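PDB 2CB4: mosquitocidal toxin from Bacillus sphaericus, which probably transfers ADP-ribose from NAD to target proteins through this catalytic domain, the activity by which the toxin is thought to act on mosquito larvae. Local coordinates for residues Asn16-Ile24 with Met33-Ile43; Ile156-Asn165 with Asp179-Ile187. The protein carries 1 engineered substitution. All coordinates share one frame; numbering follows the deposited sequence.

Contact 1: Asn16-Ile24 with Met33-Ile43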
loop_
_atom_site.group_PDB
_atom_site.type_symbol
_atom_site.label_atom_id
_atom_site.label_comp_id
_atom_site.label_asym_id
_atom_site.label_seq_id
_atom_site.Cartn_x
_atom_site.Cartn_y
_atom_site.Cartn_z
ATOM N N ASN A 16 4.542 -48.772 -10.626
ATOM C CA ASN A 16 3.385 -47.905 -10.367
ATOM C C ASN A 16 3.282 -47.352 -8.914
ATOM O O ASN A 16 4.219 -47.482 -8.112
ATOM C CB ASN A 16 2.064 -48.575 -10.808
ATOM C CG ASN A 16 1.046 -47.570 -11.369
ATOM O OD1 ASN A 16 -0.135 -47.586 -10.998
ATOM N ND2 ASN A 16 1.504 -46.682 -12.258
ATOM N N SER A 17 2.132 -46.730 -8.621
ATOM C CA SER A 17 1.813 -46.099 -7.333
ATOM C C SER A 17 2.319 -46.789 -6.049
ATOM O O SER A 17 2.388 -48.019 -5.979
ATOM C CB SER A 17 0.311 -45.802 -7.262
ATOM O OG SER A 17 -0.012 -44.879 -6.234
ATOM N N PRO A 18 2.691 -45.988 -5.040
ATOM C CA PRO A 18 3.165 -46.529 -3.769
ATOM C C PRO A 18 1.937 -46.974 -2.971
ATOM O O PRO A 18 0.868 -46.360 -3.065
ATOM C CB PRO A 18 3.848 -45.320 -3.092
ATOM C CG PRO A 18 4.063 -44.341 -4.160
ATOM C CD PRO A 18 2.956 -44.536 -5.134
ATOM N N LYS A 19 2.095 -48.041 -2.192
ATOM C CA LYS A 19 0.982 -48.564 -1.406
ATOM C C LYS A 19 0.551 -47.620 -0.299
ATOM O O LYS A 19 -0.645 -47.436 -0.055
ATOM C CB LYS A 19 1.314 -49.947 -0.863
ATOM C CG LYS A 19 1.669 -50.973 -1.965
ATOM C CD LYS A 19 0.521 -51.136 -2.968
ATOM C CE LYS A 19 0.670 -52.398 -3.818
ATOM N NZ LYS A 19 -0.645 -52.872 -4.352
ATOM N N ASP A 20 1.538 -47.016 0.366
ATOM C CA ASP A 20 1.288 -46.056 1.445
ATOM C C ASP A 20 2.113 -44.780 1.187
ATOM O O ASP A 20 2.888 -44.701 0.221
ATOM C CB ASP A 20 1.638 -46.662 2.807
ATOM C CG ASP A 20 3.032 -47.230 2.838
ATOM O OD1 ASP A 20 3.911 -46.687 2.127
ATOM O OD2 ASP A 20 3.256 -48.227 3.559
ATOM N N ASN A 21 1.948 -43.798 2.070
ATOM C CA ASN A 21 2.633 -42.525 1.947
ATOM C C ASN A 21 3.993 -42.449 2.650
ATOM O O ASN A 21 4.491 -41.372 2.897
ATOM C CB ASN A 21 1.720 -41.395 2.402
ATOM C CG ASN A 21 1.500 -41.395 3.892
ATOM O OD1 ASN A 21 1.930 -42.324 4.602
ATOM N ND2 ASN A 21 0.842 -40.349 4.386
ATOM N N THR A 22 4.594 -43.590 2.950
ATOM C CA THR A 22 5.895 -43.622 3.614
ATOM C C THR A 22 6.934 -42.752 2.934
ATOM O O THR A 22 7.751 -42.109 3.601
ATOM C CB THR A 22 6.447 -45.061 3.721
ATOM O OG1 THR A 22 5.523 -45.854 4.463
ATOM C CG2 THR A 22 7.767 -45.097 4.440
ATOM N N TRP A 23 6.914 -42.749 1.608
ATOM C CA TRP A 23 7.892 -42.004 0.820
ATOM C C TRP A 23 7.941 -40.496 1.112
ATOM O O TRP A 23 9.008 -39.857 0.962
ATOM C CB TRP A 23 7.730 -42.292 -0.679
ATOM C CG TRP A 23 6.420 -41.809 -1.266
ATOM C CD1 TRP A 23 5.174 -42.190 -0.893
ATOM C CD2 TRP A 23 6.248 -40.865 -2.345
ATOM N NE1 TRP A 23 4.230 -41.524 -1.647
ATOM C CE2 TRP A 23 4.866 -40.714 -2.547
ATOM C CE3 TRP A 23 7.137 -40.127 -3.146
ATOM C CZ2 TRP A 23 4.337 -39.841 -3.509
ATOM C CZ3 TRP A 23 6.610 -39.282 -4.125
ATOM C CH2 TRP A 23 5.224 -39.156 -4.299
ATOM N N ILE A 24 6.798 -39.946 1.537
ATOM C CA ILE A 24 6.687 -38.527 1.878
ATOM C C ILE A 24 6.348 -38.285 3.361
ATOM O O ILE A 24 5.898 -37.210 3.727
ATOM C CB ILE A 24 5.645 -37.784 1.014
ATOM C CG1 ILE A 24 4.306 -38.515 1.048
ATOM C CG2 ILE A 24 6.148 -37.626 -0.414
ATOM C CD1 ILE A 24 3.260 -37.843 0.165
HETATM N N MSE A 33 1.347 -34.963 2.583
HETATM C CA MSE A 33 1.221 -36.328 3.107
HETATM C C MSE A 33 -0.111 -37.053 2.880
HETATM O O MSE A 33 -0.158 -38.289 2.838
HETATM C CB MSE A 33 1.714 -36.460 4.548
HETATM C CG MSE A 33 3.050 -35.819 4.896
HETATM SE SE MSE A 33 3.557 -36.317 6.671
HETATM C CE MSE A 33 2.060 -35.713 7.608
ATOM N N ASP A 34 -1.190 -36.294 2.748
ATOM C CA ASP A 34 -2.508 -36.894 2.529
ATOM C C ASP A 34 -2.883 -36.946 1.040
ATOM O O ASP A 34 -3.990 -37.370 0.680
ATOM C CB ASP A 34 -3.570 -36.102 3.283
ATOM C CG ASP A 34 -3.774 -36.609 4.708
ATOM O OD1 ASP A 34 -2.915 -37.374 5.226
ATOM O OD2 ASP A 34 -4.825 -36.260 5.286
HETATM N N MSE A 35 -1.962 -36.504 0.184
HETATM C CA MSE A 35 -2.205 -36.466 -1.241
HETATM C C MSE A 35 -1.139 -37.276 -1.956
HETATM O O MSE A 35 -0.704 -36.941 -3.042
HETATM C CB MSE A 35 -2.346 -35.002 -1.633
HETATM C CG MSE A 35 -1.117 -34.264 -2.080
HETATM SE SE MSE A 35 -1.559 -32.474 -2.603
HETATM C CE MSE A 35 -2.698 -32.246 -1.126
ATOM N N SER A 36 -0.738 -38.371 -1.319
ATOM C CA SER A 36 0.280 -39.261 -1.830
ATOM C C SER A 36 0.092 -39.735 -3.271
ATOM O O SER A 36 0.988 -39.605 -4.108
ATOM C CB SER A 36 0.457 -40.463 -0.892
ATOM O OG SER A 36 1.296 -41.452 -1.487
ATOM N N SER A 37 -1.069 -40.316 -3.557
ATOM C CA SER A 37 -1.355 -40.843 -4.896
ATOM C C SER A 37 -1.430 -39.738 -5.920
ATOM O O SER A 37 -0.881 -39.856 -7.016
ATOM C CB SER A 37 -2.649 -41.657 -4.882
ATOM O OG SER A 37 -2.365 -42.972 -4.429
ATOM N N LEU A 38 -2.103 -38.650 -5.566
ATOM C CA LEU A 38 -2.190 -37.545 -6.479
ATOM C C LEU A 38 -0.781 -36.996 -6.801
ATOM O O LEU A 38 -0.454 -36.738 -7.970
ATOM C CB LEU A 38 -3.087 -36.464 -5.907
ATOM C CG LEU A 38 -2.967 -35.177 -6.713
ATOM C CD1 LEU A 38 -3.187 -35.465 -8.217
ATOM C CD2 LEU A 38 -3.924 -34.114 -6.190
ATOM N N LEU A 39 0.065 -36.870 -5.766
ATOM C CA LEU A 39 1.432 -36.373 -5.936
ATOM C C LEU A 39 2.248 -37.313 -6.800
ATOM O O LEU A 39 2.964 -36.878 -7.687
ATOM C CB LEU A 39 2.126 -36.141 -4.572
ATOM C CG LEU A 39 3.588 -35.658 -4.628
ATOM C CD1 LEU A 39 3.672 -34.262 -5.231
ATOM C CD2 LEU A 39 4.288 -35.727 -3.287
ATOM N N TYR A 40 2.130 -38.604 -6.546
ATOM C CA TYR A 40 2.868 -39.580 -7.337
ATOM C C TYR A 40 2.478 -39.502 -8.825
ATOM O O TYR A 40 3.321 -39.619 -9.719
ATOM C CB TYR A 40 2.686 -40.992 -6.788
ATOM C CG TYR A 40 3.452 -41.990 -7.603
ATOM C CD1 TYR A 40 4.780 -42.291 -7.308
ATOM C CD2 TYR A 40 2.867 -42.600 -8.713
ATOM C CE1 TYR A 40 5.508 -43.183 -8.084
ATOM C CE2 TYR A 40 3.586 -43.508 -9.497
ATOM C CZ TYR A 40 4.911 -43.788 -9.181
ATOM O OH TYR A 40 5.640 -44.669 -9.957
ATOM N N GLN A 41 1.199 -39.273 -9.097
ATOM C CA GLN A 41 0.749 -39.139 -10.484
ATOM C C GLN A 41 1.326 -37.875 -11.093
ATOM O O GLN A 41 1.869 -37.890 -12.188
ATOM C CB GLN A 41 -0.783 -39.042 -10.564
ATOM C CG GLN A 41 -1.496 -40.256 -10.028
ATOM C CD GLN A 41 -1.500 -41.420 -11.014
ATOM O OE1 GLN A 41 -0.463 -41.780 -11.606
ATOM N NE2 GLN A 41 -2.672 -42.033 -11.182
ATOM N N LEU A 42 1.149 -36.774 -10.377
ATOM C CA LEU A 42 1.635 -35.462 -10.786
ATOM C C LEU A 42 3.124 -35.516 -11.186
ATOM O O LEU A 42 3.525 -34.969 -12.203
ATOM C CB LEU A 42 1.453 -34.515 -9.609
ATOM C CG LEU A 42 1.044 -33.067 -9.809
ATOM C CD1 LEU A 42 0.109 -32.933 -10.972
ATOM C CD2 LEU A 42 0.366 -32.607 -8.544
ATOM N N ILE A 43 3.936 -36.198 -10.393
ATOM C CA ILE A 43 5.359 -36.331 -10.685
ATOM C C ILE A 43 5.627 -37.333 -11.828
ATOM O O ILE A 43 6.413 -37.060 -12.727
ATOM C CB ILE A 43 6.132 -36.816 -9.411
ATOM C CG1 ILE A 43 6.098 -35.757 -8.314
ATOM C CG2 ILE A 43 7.538 -37.267 -9.751
ATOM C CD1 ILE A 43 6.640 -36.251 -6.970
#
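Trp23 and Ser36 are set for each other by their first torsions. At chi1 65° the indole sits between Trp23's own N and carbonyl carbon, which turns its pyrrole edge to the start of the helix, while chi1 171° at Ser36 swings OG away from its own N to that edge. Here, at the N-terminus of an ADP-ribosyltransferase catalytic domain, the loop of residues 16-24, with a short 3-10 turn at Thr22-Trp23, folds back along the first turns of helix 36-44, whose N-cap position is Met35. Trp23 NE1 donates to Ser36 OG in the ring plane (2.9 Å, 169°), which gives the buried indole N-H an acceptor and fixes the ring's rotation. Ile24 CG2 lies over the ring centre, 3.7 Å above the plane, and Pro18 CG covers the opposite face toward the rim, sandwiching the indole within its own segment. From the helix, Leu39 CD2 touches both Trp23 CH2 (3.7 Å) and Ile24 CG2 (3.9 Å). Tyr40 runs at about a right angle to Trp23, which presents CH2 to the phenol edge. One face of the Tyr40 ring takes two CH-pi contacts, from Ser17 CA and from Pro18 CD, the latter 3.6 Å from Tyr40 CG. Beyond the two segments, Met58 packs on both Trp23 and Tyr40, and Asn113 of a neighbouring subunit touches Met33, a selenomethionine here. At the loop end Asn21 ND2 reaches Met33 O at 2.8 Å, almost straight and in its own amide plane though tilted from that of the carbonyl; Asn21 OD1 is bonded to Gln25 NE2. Beside this bond, Asn21 CB packs 3.6 Å from Ser36 CB.

Contact 2: Ile156-Asn165 with Asp179-Ile187. Engineered in segment 179-187: Gln180 (natural residue Glu).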
loop_
_atom_site.group_PDB
_atom_site.type_symbol
_atom_site.label_atom_id
_atom_site.label_comp_id
_atom_site.label_asym_id
_atom_site.label_seq_id
_atom_site.Cartn_x
_atom_site.Cartn_y
_atom_site.Cartn_z
ATOM N N ILE A 156 20.969 -36.988 8.859
ATOM C CA ILE A 156 19.537 -37.268 8.843
ATOM C C ILE A 156 19.185 -38.775 8.802
ATOM O O ILE A 156 19.877 -39.575 8.154
ATOM C CB ILE A 156 18.960 -36.602 7.533
ATOM C CG1 ILE A 156 19.264 -35.094 7.523
ATOM C CG2 ILE A 156 17.475 -36.924 7.314
ATOM C CD1 ILE A 156 19.440 -34.506 6.159
ATOM N N PHE A 157 18.079 -39.121 9.462
ATOM C CA PHE A 157 17.489 -40.482 9.467
ATOM C C PHE A 157 16.012 -40.172 9.385
ATOM O O PHE A 157 15.423 -39.699 10.329
ATOM C CB PHE A 157 17.794 -41.257 10.748
ATOM C CG PHE A 157 19.258 -41.624 10.898
ATOM C CD1 PHE A 157 19.776 -42.746 10.242
ATOM C CD2 PHE A 157 20.119 -40.835 11.668
ATOM C CE1 PHE A 157 21.113 -43.092 10.393
ATOM C CE2 PHE A 157 21.447 -41.177 11.814
ATOM C CZ PHE A 157 21.946 -42.319 11.174
ATOM N N ALA A 158 15.437 -40.381 8.213
ATOM C CA ALA A 158 14.054 -40.032 7.968
ATOM C C ALA A 158 13.333 -41.174 7.253
ATOM O O ALA A 158 13.951 -41.982 6.548
ATOM C CB ALA A 158 14.027 -38.740 7.041
ATOM N N PRO A 159 12.020 -41.182 7.365
ATOM C CA PRO A 159 11.237 -42.181 6.667
ATOM C C PRO A 159 11.102 -41.722 5.219
ATOM O O PRO A 159 10.965 -40.519 4.940
ATOM C CB PRO A 159 9.842 -42.065 7.346
ATOM C CG PRO A 159 9.788 -40.634 7.880
ATOM C CD PRO A 159 11.199 -40.409 8.344
ATOM N N GLY A 160 11.083 -42.683 4.296
ATOM C CA GLY A 160 10.867 -42.370 2.898
ATOM C C GLY A 160 12.029 -41.853 2.092
ATOM O O GLY A 160 13.206 -42.165 2.339
ATOM N N GLY A 161 11.655 -41.069 1.089
ATOM C CA GLY A 161 12.584 -40.493 0.148
ATOM C C GLY A 161 12.587 -41.323 -1.148
ATOM O O GLY A 161 12.390 -42.532 -1.115
ATOM N N ILE A 162 12.823 -40.652 -2.275
ATOM C CA ILE A 162 12.923 -41.286 -3.589
ATOM C C ILE A 162 14.380 -41.614 -3.830
ATOM O O ILE A 162 15.241 -40.745 -3.717
ATOM C CB ILE A 162 12.499 -40.317 -4.687
ATOM C CG1 ILE A 162 11.100 -39.778 -4.410
ATOM C CG2 ILE A 162 12.621 -40.947 -6.043
ATOM C CD1 ILE A 162 10.765 -38.567 -5.319
ATOM N N ASP A 163 14.664 -42.875 -4.141
ATOM C CA ASP A 163 16.034 -43.326 -4.439
ATOM C C ASP A 163 16.277 -42.992 -5.915
ATOM O O ASP A 163 15.848 -43.715 -6.818
ATOM C CB ASP A 163 16.138 -44.830 -4.224
ATOM C CG ASP A 163 17.549 -45.348 -4.419
ATOM O OD1 ASP A 163 18.277 -44.815 -5.285
ATOM O OD2 ASP A 163 17.938 -46.279 -3.688
ATOM N N ILE A 164 16.926 -41.863 -6.162
ATOM C CA ILE A 164 17.148 -41.362 -7.515
ATOM C C ILE A 164 17.886 -42.307 -8.464
ATOM O O ILE A 164 17.456 -42.548 -9.586
ATOM C CB ILE A 164 17.816 -39.935 -7.483
ATOM C CG1 ILE A 164 16.904 -38.927 -6.757
ATOM C CG2 ILE A 164 18.222 -39.471 -8.903
ATOM C CD1 ILE A 164 15.512 -38.778 -7.367
ATOM N N ASN A 165 19.015 -42.820 -8.022
ATOM C CA ASN A 165 19.786 -43.700 -8.864
ATOM C C ASN A 165 19.038 -44.996 -9.254
ATOM O O ASN A 165 19.270 -45.537 -10.323
ATOM C CB ASN A 165 21.168 -43.974 -8.251
ATOM C CG ASN A 165 22.113 -42.780 -8.375
ATOM O OD1 ASN A 165 21.763 -41.750 -8.936
ATOM N ND2 ASN A 165 23.331 -42.928 -7.880
ATOM N N ASP A 179 24.596 -39.596 -5.716
ATOM C CA ASP A 179 23.892 -40.622 -4.946
ATOM C C ASP A 179 22.834 -40.005 -4.058
ATOM O O ASP A 179 22.938 -40.123 -2.838
ATOM C CB ASP A 179 24.852 -41.382 -4.041
ATOM C CG ASP A 179 25.997 -42.012 -4.793
ATOM O OD1 ASP A 179 25.761 -42.574 -5.899
ATOM O OD2 ASP A 179 27.137 -41.957 -4.268
ATOM N N GLN A 180 21.827 -39.370 -4.656
ATOM C CA GLN A 180 20.805 -38.657 -3.898
ATOM C C GLN A 180 19.612 -39.393 -3.498
ATOM O O GLN A 180 19.083 -40.206 -4.281
ATOM C CB GLN A 180 20.192 -37.618 -4.795
ATOM C CG GLN A 180 20.737 -36.279 -4.777
ATOM C CD GLN A 180 19.780 -35.312 -5.490
ATOM O OE1 GLN A 180 18.577 -35.156 -5.129
ATOM N NE2 GLN A 180 20.270 -34.669 -6.530
ATOM N N ILE A 181 19.054 -38.967 -2.366
ATOM C CA ILE A 181 17.782 -39.450 -1.905
ATOM C C ILE A 181 16.988 -38.141 -1.787
ATOM O O ILE A 181 17.411 -37.249 -1.078
ATOM C CB ILE A 181 17.902 -40.178 -0.570
ATOM C CG1 ILE A 181 19.059 -41.178 -0.595
ATOM C CG2 ILE A 181 16.509 -40.638 -0.131
ATOM C CD1 ILE A 181 18.913 -42.373 -1.781
ATOM N N THR A 182 15.920 -37.994 -2.571
ATOM C CA THR A 182 15.121 -36.768 -2.621
ATOM C C THR A 182 13.851 -36.863 -1.785
ATOM O O THR A 182 13.218 -37.943 -1.752
ATOM C CB THR A 182 14.725 -36.455 -4.086
ATOM O OG1 THR A 182 15.907 -36.309 -4.875
ATOM C CG2 THR A 182 13.881 -35.204 -4.197
ATOM N N PHE A 183 13.491 -35.737 -1.121
ATOM C CA PHE A 183 12.318 -35.673 -0.263
ATOM C C PHE A 183 11.318 -34.650 -0.728
ATOM O O PHE A 183 11.509 -33.460 -0.537
ATOM C CB PHE A 183 12.717 -35.412 1.190
ATOM C CG PHE A 183 13.486 -36.544 1.814
ATOM C CD1 PHE A 183 12.857 -37.456 2.675
ATOM C CD2 PHE A 183 14.827 -36.723 1.520
ATOM C CE1 PHE A 183 13.564 -38.514 3.224
ATOM C CE2 PHE A 183 15.551 -37.782 2.076
ATOM C CZ PHE A 183 14.916 -38.691 2.919
ATOM N N PRO A 184 10.223 -35.121 -1.328
ATOM C CA PRO A 184 9.178 -34.202 -1.785
ATOM C C PRO A 184 8.531 -33.654 -0.508
ATOM O O PRO A 184 8.123 -34.429 0.372
ATOM C CB PRO A 184 8.197 -35.134 -2.562
ATOM C CG PRO A 184 8.974 -36.370 -2.871
ATOM C CD PRO A 184 9.914 -36.532 -1.686
ATOM N N GLY A 185 8.495 -32.328 -0.372
ATOM C CA GLY A 185 7.926 -31.704 0.820
ATOM C C GLY A 185 8.963 -31.426 1.926
ATOM O O GLY A 185 8.629 -30.857 2.965
ATOM N N GLY A 186 10.210 -31.842 1.720
ATOM C CA GLY A 186 11.252 -31.595 2.704
ATOM C C GLY A 186 11.304 -32.592 3.856
ATOM O O GLY A 186 10.709 -33.673 3.796
ATOM N N ILE A 187 12.035 -32.204 4.899
ATOM C CA ILE A 187 12.296 -33.016 6.073
ATOM C C ILE A 187 12.104 -32.215 7.375
ATOM O O ILE A 187 12.720 -31.176 7.565
ATOM C CB ILE A 187 13.783 -33.471 5.998
ATOM C CG1 ILE A 187 14.075 -34.092 4.625
ATOM C CG2 ILE A 187 14.187 -34.375 7.181
ATOM C CD1 ILE A 187 15.556 -34.243 4.304
HETATM O O HOH W 1 20.631 -42.444 -5.493
HETATM O O HOH W 2 22.044 -39.365 -7.593
#
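Ile162 and Thr182 form an antiparallel hydrogen-bonded pair in the ADP-ribosyltransferase sheet: Ile162 N gives to Thr182 O (2.8 Å), Thr182 N to Ile162 O (3.1 Å), both in the carbonyl plane. Gln180 O takes a long, weak bond from Ile164 N (3.3 Å) and one from a water (3.0 Å from Gln180 O to the water oxygen) that accepts from Asn165 N. A second water joins Gln180 N to Asn165 OD1. The Asn165 amide is held mainly elsewhere, by Asn173 and by Pro176 O, while Asp163 OD1 caps Ala166 N. Engineered Gln180 replaces a glutamate probably equivalent to the second of the family's Glu-x-Glu motif; its OE1 accepts from Ser125 OG and weakly from Thr182 OG1, and its NE2 donates to Glu178 OE1. Gly161 CA lies over one face of the Phe183 ring in a CH-pi contact, and Ile187 CD1 lies over the opposite face. Ile162 and Thr182 turn to the side covered by helix 111-117, through Leu111 and Leu115, while strand 180-184 also pairs with strand 123-131 and Ile181 and Phe183 touch Leu78 of strand 78-82.

In the fold
Contact 1 closes before contact 2 opens along the chain, yet their centres lie only about 14 Å apart and they touch directly. Contact 1 sits toward the periphery, about 19 Å from the centre of the chain, and contact 2 is buried about 6 Å from it. Gly161 N probably bonds to Trp23 O (2.9 Å), and Pro184, at the end of strand 180-184, packs against Trp23, Ile24 and Leu39. The N-terminal segment and helix 36-44 are thereby docked on one end of the strand whose other end carries Gln180, at the probable catalytic position, so the N-terminal region is built onto the mixed sheet of the catalytic domain.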